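PDB 1F9V: kinesin-like protein KAR3 from Saccharomyces cerevisiae, which is a kinesin-family motor that probably couples ATP hydrolysis to movement along microtubules toward their minus ends. Local coordinates for residues T65-F70 against P105-I110; C87-G92 against V243-S248; E136-Y141 against H218-I223; I167-E172 against L301-L306; L271-D276 against R294-T299. The protein carries 2 engineered substitutions. All coordinates share one frame; numbering follows the deposited sequence.

Contact 1: T65-F70 against P105-I110; sequences TNVDVF and PGDGII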
# COMPACT_ATOMS: atom_id res chain seq x y z
N THR A 65 16.14 6.19 -2.03
CA THR A 65 15.25 7.26 -2.47
C THR A 65 13.98 6.67 -3.11
O THR A 65 13.87 5.46 -3.30
CB THR A 65 15.94 8.14 -3.54
OG1 THR A 65 16.17 7.35 -4.71
CG2 THR A 65 17.28 8.66 -3.03
N ASN A 66 13.03 7.54 -3.45
CA ASN A 66 11.81 7.08 -4.10
C ASN A 66 12.14 6.42 -5.43
O ASN A 66 11.51 5.44 -5.82
CB ASN A 66 10.85 8.26 -4.29
CG ASN A 66 9.99 8.50 -3.07
OD1 ASN A 66 10.22 7.90 -2.02
ND2 ASN A 66 9.00 9.37 -3.20
N VAL A 67 13.15 6.94 -6.14
CA VAL A 67 13.55 6.35 -7.41
C VAL A 67 14.09 4.93 -7.18
O VAL A 67 13.80 4.00 -7.94
CB VAL A 67 14.61 7.23 -8.13
CG1 VAL A 67 15.32 6.44 -9.21
CG2 VAL A 67 13.94 8.46 -8.73
N ASP A 68 14.88 4.75 -6.12
CA ASP A 68 15.44 3.44 -5.79
C ASP A 68 14.31 2.45 -5.46
O ASP A 68 14.35 1.29 -5.85
CB ASP A 68 16.38 3.53 -4.58
CG ASP A 68 17.59 4.40 -4.85
OD1 ASP A 68 18.03 4.45 -6.01
OD2 ASP A 68 18.10 5.03 -3.89
N VAL A 69 13.31 2.93 -4.72
CA VAL A 69 12.19 2.08 -4.34
C VAL A 69 11.42 1.61 -5.57
O VAL A 69 11.09 0.44 -5.71
CB VAL A 69 11.22 2.84 -3.40
CG1 VAL A 69 9.89 2.06 -3.27
CG2 VAL A 69 11.87 3.03 -2.03
N PHE A 70 11.17 2.53 -6.50
CA PHE A 70 10.42 2.14 -7.68
C PHE A 70 11.14 1.15 -8.58
O PHE A 70 10.52 0.52 -9.43
CB PHE A 70 9.98 3.36 -8.48
CG PHE A 70 8.85 3.07 -9.42
CD1 PHE A 70 7.56 2.87 -8.93
CD2 PHE A 70 9.08 2.92 -10.79
CE1 PHE A 70 6.52 2.52 -9.79
CE2 PHE A 70 8.04 2.58 -11.65
CZ PHE A 70 6.76 2.38 -11.15
N PRO A 105 5.51 14.29 -5.11
CA PRO A 105 5.43 14.77 -6.50
C PRO A 105 6.47 14.16 -7.43
O PRO A 105 7.67 14.15 -7.14
CB PRO A 105 5.57 16.29 -6.38
CG PRO A 105 5.85 16.58 -4.95
CD PRO A 105 5.42 15.40 -4.14
N GLY A 106 5.99 13.64 -8.56
CA GLY A 106 6.85 13.03 -9.56
C GLY A 106 7.58 11.77 -9.14
O GLY A 106 7.83 10.89 -9.97
N ASP A 107 7.88 11.67 -7.85
CA ASP A 107 8.63 10.56 -7.26
C ASP A 107 7.84 9.40 -6.65
O ASP A 107 8.25 8.23 -6.74
CB ASP A 107 9.53 11.12 -6.15
CG ASP A 107 10.97 10.91 -6.43
OD1 ASP A 107 11.27 10.07 -7.30
OD2 ASP A 107 11.80 11.58 -5.80
N GLY A 108 6.73 9.74 -6.01
CA GLY A 108 5.91 8.74 -5.34
C GLY A 108 5.55 7.53 -6.16
O GLY A 108 5.65 7.54 -7.39
N ILE A 109 5.12 6.48 -5.49
CA ILE A 109 4.74 5.27 -6.19
C ILE A 109 3.59 5.54 -7.17
O ILE A 109 3.54 4.96 -8.25
CB ILE A 109 4.36 4.15 -5.19
CG1 ILE A 109 5.64 3.55 -4.59
CG2 ILE A 109 3.52 3.07 -5.88
CD1 ILE A 109 5.42 2.43 -3.59
N ILE A 110 2.67 6.43 -6.80
CA ILE A 110 1.56 6.72 -7.70
C ILE A 110 2.02 7.44 -8.98
O ILE A 110 1.77 6.95 -10.08
CB ILE A 110 0.44 7.52 -6.97
CG1 ILE A 110 -0.28 6.58 -5.98
CG2 ILE A 110 -0.58 8.07 -7.98
CD1 ILE A 110 -1.10 7.27 -4.92
O HOH W 1 8.69 5.38 -5.88

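Contact 2: C87-G92 against V243-S248; sequences CIFAYG and VDLAGS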
# COMPACT_ATOMS: atom_id res chain seq x y z
N CYS A 87 -2.38 -4.57 -5.81
CA CYS A 87 -2.67 -3.78 -4.61
C CYS A 87 -1.35 -3.44 -3.94
O CYS A 87 -0.48 -4.30 -3.80
CB CYS A 87 -3.52 -4.57 -3.61
SG CYS A 87 -5.29 -4.62 -3.95
N ILE A 88 -1.19 -2.18 -3.56
CA ILE A 88 0.00 -1.74 -2.84
C ILE A 88 -0.52 -0.97 -1.64
O ILE A 88 -1.23 0.02 -1.79
CB ILE A 88 0.90 -0.82 -3.69
CG1 ILE A 88 1.44 -1.60 -4.89
CG2 ILE A 88 2.04 -0.28 -2.82
CD1 ILE A 88 2.36 -0.80 -5.81
N PHE A 89 -0.18 -1.45 -0.44
CA PHE A 89 -0.63 -0.79 0.78
C PHE A 89 0.53 -0.17 1.56
O PHE A 89 1.46 -0.89 1.95
CB PHE A 89 -1.33 -1.78 1.72
CG PHE A 89 -2.56 -2.44 1.14
CD1 PHE A 89 -3.81 -1.86 1.27
CD2 PHE A 89 -2.46 -3.68 0.51
CE1 PHE A 89 -4.95 -2.50 0.79
CE2 PHE A 89 -3.59 -4.33 0.02
CZ PHE A 89 -4.84 -3.74 0.16
N ALA A 90 0.49 1.14 1.78
CA ALA A 90 1.53 1.79 2.57
C ALA A 90 0.98 1.79 4.00
O ALA A 90 -0.08 2.38 4.26
CB ALA A 90 1.77 3.21 2.10
N TYR A 91 1.69 1.12 4.91
CA TYR A 91 1.29 0.95 6.30
C TYR A 91 2.35 1.52 7.25
O TYR A 91 3.54 1.38 6.99
CB TYR A 91 1.11 -0.55 6.59
CG TYR A 91 0.72 -0.91 8.00
CD1 TYR A 91 -0.59 -1.24 8.32
CD2 TYR A 91 1.68 -0.92 9.04
CE1 TYR A 91 -0.96 -1.58 9.62
CE2 TYR A 91 1.31 -1.25 10.35
CZ TYR A 91 -0.00 -1.58 10.63
OH TYR A 91 -0.38 -1.90 11.92
N GLY A 92 1.90 2.12 8.35
CA GLY A 92 2.84 2.66 9.31
C GLY A 92 2.24 3.78 10.13
O GLY A 92 1.18 4.31 9.80
N VAL A 243 -2.84 2.27 -2.15
CA VAL A 243 -3.37 2.73 -0.88
C VAL A 243 -2.40 3.33 0.13
O VAL A 243 -1.36 2.75 0.43
CB VAL A 243 -4.11 1.56 -0.16
CG1 VAL A 243 -4.90 2.07 1.05
CG2 VAL A 243 -5.04 0.85 -1.15
N ASP A 244 -2.79 4.48 0.67
CA ASP A 244 -2.05 5.20 1.69
C ASP A 244 -2.96 5.04 2.92
O ASP A 244 -3.91 5.80 3.12
CB ASP A 244 -1.92 6.67 1.27
CG ASP A 244 -1.17 7.52 2.28
OD1 ASP A 244 -0.78 7.00 3.35
OD2 ASP A 244 -0.96 8.71 1.98
N LEU A 245 -2.68 4.02 3.72
CA LEU A 245 -3.50 3.71 4.88
C LEU A 245 -3.51 4.73 6.00
O LEU A 245 -2.65 5.60 6.09
CB LEU A 245 -3.08 2.35 5.46
CG LEU A 245 -3.24 1.12 4.57
CD1 LEU A 245 -2.47 -0.06 5.17
CD2 LEU A 245 -4.71 0.76 4.42
N ALA A 246 -4.53 4.64 6.86
CA ALA A 246 -4.63 5.51 8.01
C ALA A 246 -3.46 5.15 8.94
O ALA A 246 -3.01 4.00 8.96
CB ALA A 246 -5.96 5.27 8.73
N GLY A 247 -2.97 6.13 9.71
CA GLY A 247 -1.87 5.86 10.63
C GLY A 247 -2.16 4.68 11.55
O GLY A 247 -3.25 4.58 12.12
N SER A 248 -1.17 3.81 11.74
CA SER A 248 -1.33 2.63 12.57
C SER A 248 -0.99 2.80 14.05
O SER A 248 -1.06 1.83 14.81
CB SER A 248 -0.47 1.49 12.01
OG SER A 248 0.89 1.89 12.00
O HOH W 2 -0.98 2.09 8.58

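Contact 3: E136-Y141 against H218-I223; sequences EFIEIY and HSIFII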
# COMPACT_ATOMS: atom_id res chain seq x y z
N GLU A 136 -9.87 6.61 -10.33
CA GLU A 136 -10.72 7.16 -9.29
C GLU A 136 -9.79 7.40 -8.11
O GLU A 136 -8.77 6.71 -7.97
CB GLU A 136 -11.82 6.17 -8.88
CG GLU A 136 -12.81 5.83 -9.97
CD GLU A 136 -12.37 4.63 -10.78
OE1 GLU A 136 -11.96 3.62 -10.17
OE2 GLU A 136 -12.43 4.68 -12.03
N PHE A 137 -10.13 8.37 -7.27
CA PHE A 137 -9.35 8.68 -6.08
C PHE A 137 -10.36 8.88 -4.97
O PHE A 137 -11.09 9.88 -4.94
CB PHE A 137 -8.51 9.94 -6.29
CG PHE A 137 -7.38 10.10 -5.30
CD1 PHE A 137 -7.00 9.06 -4.45
CD2 PHE A 137 -6.69 11.31 -5.22
CE1 PHE A 137 -5.96 9.22 -3.54
CE2 PHE A 137 -5.65 11.47 -4.31
CZ PHE A 137 -5.29 10.43 -3.47
N ILE A 138 -10.41 7.91 -4.06
CA ILE A 138 -11.35 7.97 -2.95
C ILE A 138 -10.64 7.81 -1.62
O ILE A 138 -9.44 7.54 -1.57
CB ILE A 138 -12.40 6.82 -3.05
CG1 ILE A 138 -11.71 5.47 -2.91
CG2 ILE A 138 -13.13 6.89 -4.40
CD1 ILE A 138 -12.65 4.29 -2.69
N GLU A 139 -11.39 8.00 -0.55
CA GLU A 139 -10.86 7.81 0.78
C GLU A 139 -11.94 7.09 1.58
O GLU A 139 -13.13 7.22 1.28
CB GLU A 139 -10.51 9.15 1.44
CG GLU A 139 -11.61 9.69 2.32
CD GLU A 139 -11.26 11.00 2.98
OE1 GLU A 139 -10.08 11.42 2.92
OE2 GLU A 139 -12.17 11.62 3.57
N ILE A 140 -11.52 6.31 2.56
CA ILE A 140 -12.44 5.63 3.44
C ILE A 140 -12.16 6.23 4.81
O ILE A 140 -11.04 6.16 5.31
CB ILE A 140 -12.21 4.11 3.47
CG1 ILE A 140 -12.69 3.48 2.16
CG2 ILE A 140 -12.98 3.48 4.64
CD1 ILE A 140 -12.33 2.02 2.00
N TYR A 141 -13.17 6.87 5.38
CA TYR A 141 -13.05 7.50 6.69
C TYR A 141 -14.23 7.03 7.53
O TYR A 141 -15.39 7.22 7.15
CB TYR A 141 -13.07 9.02 6.57
CG TYR A 141 -13.00 9.71 7.92
CD1 TYR A 141 -11.93 9.50 8.77
CD2 TYR A 141 -14.04 10.53 8.35
CE1 TYR A 141 -11.88 10.08 10.04
CE2 TYR A 141 -14.00 11.13 9.62
CZ TYR A 141 -12.92 10.89 10.45
OH TYR A 141 -12.88 11.45 11.71
N HIS A 218 -8.10 6.02 4.99
CA HIS A 218 -7.39 5.27 3.97
C HIS A 218 -7.65 5.99 2.66
O HIS A 218 -8.80 6.22 2.30
CB HIS A 218 -7.93 3.85 3.84
CG HIS A 218 -7.97 3.08 5.13
ND1 HIS A 218 -6.95 3.11 6.05
CD2 HIS A 218 -8.90 2.23 5.63
CE1 HIS A 218 -7.25 2.32 7.06
NE2 HIS A 218 -8.43 1.77 6.83
N SER A 219 -6.59 6.36 1.95
CA SER A 219 -6.74 7.03 0.67
C SER A 219 -6.41 5.99 -0.39
O SER A 219 -5.37 5.32 -0.32
CB SER A 219 -5.81 8.24 0.59
OG SER A 219 -6.12 9.16 1.63
N ILE A 220 -7.29 5.84 -1.37
CA ILE A 220 -7.10 4.83 -2.40
C ILE A 220 -7.13 5.37 -3.82
O ILE A 220 -8.14 5.93 -4.25
CB ILE A 220 -8.19 3.72 -2.26
CG1 ILE A 220 -8.22 3.22 -0.81
CG2 ILE A 220 -7.90 2.57 -3.20
CD1 ILE A 220 -9.60 3.18 -0.20
N PHE A 221 -6.02 5.22 -4.53
CA PHE A 221 -5.92 5.66 -5.92
C PHE A 221 -6.13 4.42 -6.78
O PHE A 221 -5.31 3.49 -6.78
CB PHE A 221 -4.54 6.29 -6.18
CG PHE A 221 -4.48 7.16 -7.40
CD1 PHE A 221 -4.27 6.61 -8.65
CD2 PHE A 221 -4.64 8.54 -7.30
CE1 PHE A 221 -4.21 7.41 -9.79
CE2 PHE A 221 -4.59 9.36 -8.43
CZ PHE A 221 -4.37 8.78 -9.68
N ILE A 222 -7.24 4.39 -7.51
CA ILE A 222 -7.57 3.24 -8.35
C ILE A 222 -7.34 3.54 -9.81
O ILE A 222 -7.81 4.55 -10.33
CB ILE A 222 -9.05 2.82 -8.13
CG1 ILE A 222 -9.31 2.58 -6.64
CG2 ILE A 222 -9.36 1.57 -8.94
CD1 ILE A 222 -10.78 2.37 -6.28
N ILE A 223 -6.60 2.65 -10.47
CA ILE A 223 -6.27 2.79 -11.88
C ILE A 223 -6.74 1.55 -12.65
O ILE A 223 -6.47 0.42 -12.25
CB ILE A 223 -4.74 2.90 -12.09
CG1 ILE A 223 -4.22 4.18 -11.43
CG2 ILE A 223 -4.41 2.86 -13.57
CD1 ILE A 223 -2.75 4.12 -11.04
O HOH W 3 -7.53 11.41 2.29

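Contact 4: I167-E172 against L301-L306; sequences IRHDQE and LLQYSL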
# COMPACT_ATOMS: atom_id res chain seq x y z
N ILE A 167 -20.99 -0.04 -3.21
CA ILE A 167 -20.04 -0.93 -3.85
C ILE A 167 -20.81 -1.94 -4.70
O ILE A 167 -21.75 -2.58 -4.23
CB ILE A 167 -19.21 -1.70 -2.80
CG1 ILE A 167 -18.25 -0.74 -2.10
CG2 ILE A 167 -18.44 -2.83 -3.45
CD1 ILE A 167 -17.45 -1.38 -0.95
N ARG A 168 -20.42 -2.05 -5.97
CA ARG A 168 -21.06 -2.97 -6.90
C ARG A 168 -20.07 -3.99 -7.41
O ARG A 168 -19.24 -3.70 -8.26
CB ARG A 168 -21.64 -2.20 -8.10
CG ARG A 168 -22.73 -1.22 -7.76
CD ARG A 168 -24.10 -1.77 -8.10
NE ARG A 168 -25.12 -0.72 -8.05
CZ ARG A 168 -25.77 -0.35 -6.95
NH1 ARG A 168 -25.50 -0.94 -5.80
NH2 ARG A 168 -26.66 0.63 -6.99
N HIS A 169 -20.16 -5.20 -6.87
CA HIS A 169 -19.28 -6.28 -7.30
C HIS A 169 -19.96 -7.02 -8.44
O HIS A 169 -21.11 -7.46 -8.31
CB HIS A 169 -19.04 -7.26 -6.15
CG HIS A 169 -18.20 -6.71 -5.04
ND1 HIS A 169 -16.97 -6.13 -5.26
CD2 HIS A 169 -18.40 -6.70 -3.71
CE1 HIS A 169 -16.44 -5.78 -4.10
NE2 HIS A 169 -17.29 -6.12 -3.14
N ASP A 170 -19.25 -7.15 -9.56
CA ASP A 170 -19.75 -7.87 -10.73
C ASP A 170 -19.09 -9.24 -10.67
O ASP A 170 -17.96 -9.41 -11.13
CB ASP A 170 -19.36 -7.15 -12.01
CG ASP A 170 -20.03 -7.73 -13.25
OD1 ASP A 170 -20.25 -6.96 -14.22
OD2 ASP A 170 -20.35 -8.94 -13.27
N GLN A 171 -19.79 -10.21 -10.09
CA GLN A 171 -19.26 -11.56 -9.94
C GLN A 171 -18.92 -12.20 -11.29
O GLN A 171 -18.17 -13.17 -11.35
CB GLN A 171 -20.27 -12.44 -9.19
CG GLN A 171 -21.15 -11.68 -8.19
CD GLN A 171 -22.47 -11.21 -8.79
OE1 GLN A 171 -22.55 -10.14 -9.39
NE2 GLN A 171 -23.51 -12.02 -8.62
N GLU A 172 -19.46 -11.64 -12.36
CA GLU A 172 -19.22 -12.15 -13.70
C GLU A 172 -17.80 -11.85 -14.16
O GLU A 172 -17.01 -12.76 -14.42
CB GLU A 172 -20.23 -11.55 -14.69
CG GLU A 172 -19.68 -11.30 -16.09
CD GLU A 172 -20.14 -12.35 -17.08
OE1 GLU A 172 -19.29 -12.89 -17.82
OE2 GLU A 172 -21.36 -12.62 -17.13
N LEU A 301 -14.23 -3.73 -0.49
CA LEU A 301 -14.10 -3.01 -1.75
C LEU A 301 -13.05 -3.65 -2.66
O LEU A 301 -13.25 -3.77 -3.87
CB LEU A 301 -13.69 -1.56 -1.48
CG LEU A 301 -13.25 -0.75 -2.71
CD1 LEU A 301 -14.46 -0.46 -3.59
CD2 LEU A 301 -12.61 0.56 -2.28
N LEU A 302 -11.94 -4.08 -2.07
CA LEU A 302 -10.83 -4.65 -2.84
C LEU A 302 -10.75 -6.16 -3.00
O LEU A 302 -9.76 -6.66 -3.53
CB LEU A 302 -9.51 -4.16 -2.23
CG LEU A 302 -9.35 -2.64 -2.12
CD1 LEU A 302 -8.04 -2.31 -1.37
CD2 LEU A 302 -9.34 -2.03 -3.52
N GLN A 303 -11.77 -6.88 -2.56
CA GLN A 303 -11.74 -8.34 -2.64
C GLN A 303 -11.30 -8.97 -3.96
O GLN A 303 -10.55 -9.93 -3.95
CB GLN A 303 -13.09 -8.91 -2.21
CG GLN A 303 -14.22 -8.68 -3.19
CD GLN A 303 -15.53 -9.28 -2.70
OE1 GLN A 303 -16.48 -9.47 -3.47
NE2 GLN A 303 -15.59 -9.57 -1.40
N TYR A 304 -11.76 -8.44 -5.09
CA TYR A 304 -11.38 -9.01 -6.38
C TYR A 304 -9.92 -8.71 -6.77
O TYR A 304 -9.34 -9.39 -7.61
CB TYR A 304 -12.31 -8.51 -7.49
CG TYR A 304 -13.71 -9.09 -7.44
CD1 TYR A 304 -13.93 -10.39 -6.98
CD2 TYR A 304 -14.81 -8.34 -7.84
CE1 TYR A 304 -15.22 -10.93 -6.93
CE2 TYR A 304 -16.10 -8.86 -7.80
CZ TYR A 304 -16.30 -10.16 -7.34
OH TYR A 304 -17.57 -10.68 -7.30
N SER A 305 -9.34 -7.68 -6.15
CA SER A 305 -7.95 -7.31 -6.43
C SER A 305 -7.02 -7.95 -5.40
O SER A 305 -5.81 -7.76 -5.44
CB SER A 305 -7.79 -5.78 -6.40
OG SER A 305 -8.25 -5.20 -7.61
N LEU A 306 -7.61 -8.72 -4.48
CA LEU A 306 -6.84 -9.39 -3.44
C LEU A 306 -6.87 -10.90 -3.64
O LEU A 306 -6.11 -11.63 -3.02
CB LEU A 306 -7.42 -9.05 -2.06
CG LEU A 306 -7.17 -7.64 -1.54
CD1 LEU A 306 -7.96 -7.39 -0.27
CD2 LEU A 306 -5.68 -7.46 -1.27

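Contact 5: L271-D276 against R294-T299; sequences LSCLGD and RNSKLT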
# COMPACT_ATOMS: atom_id res chain seq x y z
N LEU A 271 -7.63 -1.78 10.22
CA LEU A 271 -6.26 -2.27 10.07
C LEU A 271 -6.13 -3.71 10.54
O LEU A 271 -5.41 -4.51 9.94
CB LEU A 271 -5.28 -1.36 10.83
CG LEU A 271 -5.11 0.04 10.22
CD1 LEU A 271 -4.08 0.82 11.03
CD2 LEU A 271 -4.67 -0.06 8.75
N SER A 272 -6.83 -4.05 11.61
CA SER A 272 -6.80 -5.41 12.13
C SER A 272 -7.35 -6.37 11.09
O SER A 272 -6.78 -7.44 10.83
CB SER A 272 -7.65 -5.50 13.40
OG SER A 272 -7.85 -6.85 13.76
N CYS A 273 -8.48 -5.99 10.49
CA CYS A 273 -9.12 -6.82 9.48
C CYS A 273 -8.21 -6.99 8.26
O CYS A 273 -8.07 -8.08 7.72
CB CYS A 273 -10.45 -6.19 9.05
SG CYS A 273 -11.29 -7.11 7.73
N LEU A 274 -7.59 -5.90 7.82
CA LEU A 274 -6.69 -5.97 6.67
C LEU A 274 -5.58 -6.98 6.94
O LEU A 274 -5.28 -7.82 6.10
CB LEU A 274 -6.09 -4.59 6.38
CG LEU A 274 -5.07 -4.54 5.24
CD1 LEU A 274 -5.73 -4.92 3.92
CD2 LEU A 274 -4.48 -3.15 5.15
N GLY A 275 -4.98 -6.90 8.12
CA GLY A 275 -3.91 -7.82 8.47
C GLY A 275 -4.40 -9.26 8.46
O GLY A 275 -3.72 -10.16 7.96
N ASP A 276 -5.59 -9.48 9.02
CA ASP A 276 -6.16 -10.82 9.08
C ASP A 276 -6.42 -11.36 7.67
O ASP A 276 -6.14 -12.53 7.39
CB ASP A 276 -7.47 -10.81 9.87
CG ASP A 276 -7.25 -10.66 11.36
OD1 ASP A 276 -6.15 -11.01 11.84
OD2 ASP A 276 -8.17 -10.19 12.05
N ARG A 294 -15.64 -9.15 4.18
CA ARG A 294 -16.80 -8.32 4.51
C ARG A 294 -16.74 -7.59 5.84
O ARG A 294 -17.62 -6.77 6.14
CB ARG A 294 -18.08 -9.18 4.46
CG ARG A 294 -18.20 -10.01 3.20
CD ARG A 294 -19.50 -10.84 3.20
NE ARG A 294 -20.67 -9.98 3.06
CZ ARG A 294 -21.23 -9.65 1.90
NH1 ARG A 294 -20.73 -10.11 0.75
NH2 ARG A 294 -22.27 -8.84 1.89
N ASN A 295 -15.71 -7.87 6.64
CA ASN A 295 -15.58 -7.23 7.95
C ASN A 295 -15.08 -5.79 7.93
O ASN A 295 -15.04 -5.14 8.97
CB ASN A 295 -14.69 -8.08 8.85
CG ASN A 295 -15.42 -9.28 9.43
OD1 ASN A 295 -14.93 -9.94 10.34
ND2 ASN A 295 -16.61 -9.56 8.90
N SER A 296 -14.68 -5.29 6.77
CA SER A 296 -14.24 -3.90 6.68
C SER A 296 -14.52 -3.37 5.28
O SER A 296 -14.58 -4.13 4.31
CB SER A 296 -12.75 -3.77 7.02
OG SER A 296 -11.92 -4.05 5.91
N LYS A 297 -14.71 -2.06 5.19
CA LYS A 297 -15.02 -1.43 3.91
C LYS A 297 -13.87 -1.60 2.92
O LYS A 297 -14.10 -1.93 1.76
CB LYS A 297 -15.32 0.05 4.12
CG LYS A 297 -15.85 0.76 2.90
CD LYS A 297 -17.19 0.18 2.47
CE LYS A 297 -18.33 1.05 2.94
NZ LYS A 297 -19.62 0.69 2.29
N LEU A 298 -12.64 -1.39 3.38
CA LEU A 298 -11.48 -1.51 2.50
C LEU A 298 -11.28 -2.89 1.90
O LEU A 298 -11.07 -3.02 0.70
CB LEU A 298 -10.21 -1.11 3.24
CG LEU A 298 -8.91 -1.17 2.41
CD1 LEU A 298 -8.91 -0.06 1.36
CD2 LEU A 298 -7.71 -1.03 3.35
N THR A 299 -11.34 -3.93 2.73
CA THR A 299 -11.14 -5.28 2.23
C THR A 299 -12.31 -5.73 1.37
O THR A 299 -12.13 -6.48 0.40
CB THR A 299 -10.92 -6.31 3.39
OG1 THR A 299 -11.99 -6.23 4.34
CG2 THR A 299 -9.59 -6.03 4.10

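Contact 1: T65-F70 against P105-I110
The amide of Asn66 and the carboxylate of Asp107 meet with their planes 72° apart, one standing steeply against the other. The carboxylate carbon CG of Asp107 rests 3.4 Å from CB of Asn66, and its OD1 lies 3.4 Å from CG2 of Val67. With CG beside the backbone N (chi1 -86°), Asn66 brings ND2 to 3.5 Å from CB of Asp107. Farther along the helix the Phe70 ring brings CE1 to 4.1 Å from O of Ile109, and beside it Val69 CG1 and Ile109 CD1 touch loosely. Helix 66-77 begins with a capping box between Thr65 and Asp68. The amide of Asn66 is engaged elsewhere: OD1 bonds to Arg10, a residue of the nucleotide pocket, and ND2 to the carbonyl of Phe100. Within the contact, polar joining falls to one water, which donates to Asn66 O at 2.8 Å and to Asp107 O at 3.0 Å. The two helix starts are therefore coupled by van der Waals contact and this solvent bridge rather than by direct polar pairing.

Contact 2: C87-G92 against V243-S248
Val243 pairs in parallel with Phe89, its N donating to Ile88 O at 2.8 Å and its O accepting from Ala90 N. Its side chain lies alongside that of Phe89, pointing the same way, with CB 3.7 Å from ring atom CD1. Asp244 pairs with Ala90 on the other face of the sheet and reaches the magnesium and nucleotide region, where OD2 bonds to Thr99. Leu245 N donates to Ala90 O at 3.1 Å, and CD1 of Leu245 sits at the edge of the Tyr91 ring, 3.9 Å from CD1 of Tyr91. Beyond this the two backbones move apart: water 2 joins Ala246 O to Gly92 N and lies 3.3 Å above one face of the Tyr91 ring. Gly247 CA makes a CA-H...O contact with Gly92 O, which also accepts from Ser248 N from well above the carbonyl plane. Tyr91, its CG anti to the backbone N (chi1 179°), brings its ring against Ser248, whose CB packs 3.4 Å from OH of Tyr91. An alanine in place of Tyr91 would probably open a gap beside Leu245 and Ser248 and leave Phe334 without its stacking partner. The DLAGS sequence is the switch II motif of kinesins, here laid beside the start of the P-loop. Strand 86-91 also pairs with 311-318; helices 258-281 and 297-306 pack against the Phe89 face, helix 98-103 against the Ala90 face.

Contact 3: E136-Y141 against H218-I223
Phe137 and Phe221 form an edge-to-face pair across a non-hydrogen-bonded position, ring centroids 5.1 Å apart and planes at 58°. Both rings have CG anti to the backbone N, but chi2 is 11° in Phe137 and -84° in Phe221, which turns the edge of Phe221 onto a face of Phe137, CD2 resting 3.7 Å from CG. The Phe137 ring presents its own edge to the next carbonyl, CD1 of Phe137 lying 3.3 Å from O of Ile220. Glu136 O lies over a face of the Phe221 ring. Glu139 and Ser219 share this side of the sheet, and water 3 links Glu139 OE1, at 2.6 Å, to Ser219 OG, at 2.7 Å. The reverse side is aliphatic at its middle: Ile140 and Ile220 meet tip to tip, CD1 to CD1 at 3.7 Å, and Ile138 leans across Ile220 with CG1 4.0 Å from CB. At one end the bent chain of Glu136 lays OE1 3.5 Å from CG2 of Ile222. Three hydrogen-bonded pairs, Glu136-Ile222, Ile138-Ile220 and Ile140-His218, supply six backbone bonds to this antiparallel part of the motor's central sheet. Polar ends on the aliphatic side have partners beyond it: Glu136 bonds to His224 and Ser183, His218 to Ser270 and to the backbone N of Ala246. With ND1 accepting from Ala246 N, the arrangement is consistent with a neutral imidazole that carries its proton on NE2.

Contact 4: I167-E172 against L301-L306
Stacking carries the contact: the amide of Gln303 lies nearly flat, 16° from parallel, on the imidazole of His169, with OE1 3.3 Å above the ring and over its centre. CG of Gln303, between the backbone N and the carbonyl carbon (chi1 71°), puts the amide there and adds an off-centre CH-pi contact. The Tyr304 ring stands at 73° to the imidazole, and its CE2 is 3.7 Å from CB of His169. Among apolar groups, Ile167 CD1 packs 3.8 Å from CB of Leu301, while Ile167 CG2 backs the opposite face of the imidazole. Polar atoms approach without bonding across: Leu301 O lies in the imidazole plane at its edge, 3.8 Å from CE1, and Tyr304 OH comes to 3.3 Å from CA of Gln171. An alanine at His169 would probably leave the Gln303 amide without its flat support and Thr176 OG1 without its bond to ND1. Strand 167-170 pairs with 175-178 in a small hairpin, which leans on helix 297-306; that helix packs in turn on Cys87 and Phe89 of strand 86-91.

Contact 5: L271-D276 against R294-T299
Cys273 meets the start of the neighbouring helix with its thiol, which van der Waals contact holds among three residues: SG is 3.7 Å from CB of Asn295, 3.6 Å from OG of Ser296 and 3.6 Å from OG1 of Thr299. With SG anti to the backbone N (chi1 177°), the sulfur projects from helix 258-281 straight into this turn. The aliphatic part lies one residue on. Thr299 turns its methyl CG2 to the helix, 3.9 Å from CA and 4.0 Å from CD1 of Leu274, and beyond it CD2 of Leu274 faces CD2 of Leu298 at 4.3 Å. In kinesins the two helices joined here, with the loop between them, form the switch II cluster, a main element of the microtubule-binding surface; residues 286-288 of that connection are not modelled. The polar contacts run within the second segment or outward from it. Ser296 occupies the N-cap of helix 297-306, its OG 2.7 Å from OG1 of Thr299. That threonine hydroxyl bonds to the carbonyl of Phe293, and Glu143 takes up the first-turn amide of Lys297. Leu274 and Leu298 both extend to Leu245 and Phe89, Leu298 also to Ile140 and Ile220, while Leu271 reaches Tyr91, Ser248 and His218.

From the N terminus, helix 66-77 opens contact 1, which closes at 105-110; strand 86-91 starts inside that loop, so contact 2, ending at 243-248, crosses it. Contact 3 (136-141 with 218-223) falls wholly within the span of contact 2 and adds the antiparallel strands to the same sheet, strands 218-228 and 235-244 being neighbours. Contact 4 begins at 167-172, between the strands of contact 3, and ends at 301-306, crossing both 2 and 3. Contact 5 lies within its loop and shares helix 297-306. Contact 1 lies on the opposite side of the chain's centre from contacts 4 and 5, with the central sheet joining them.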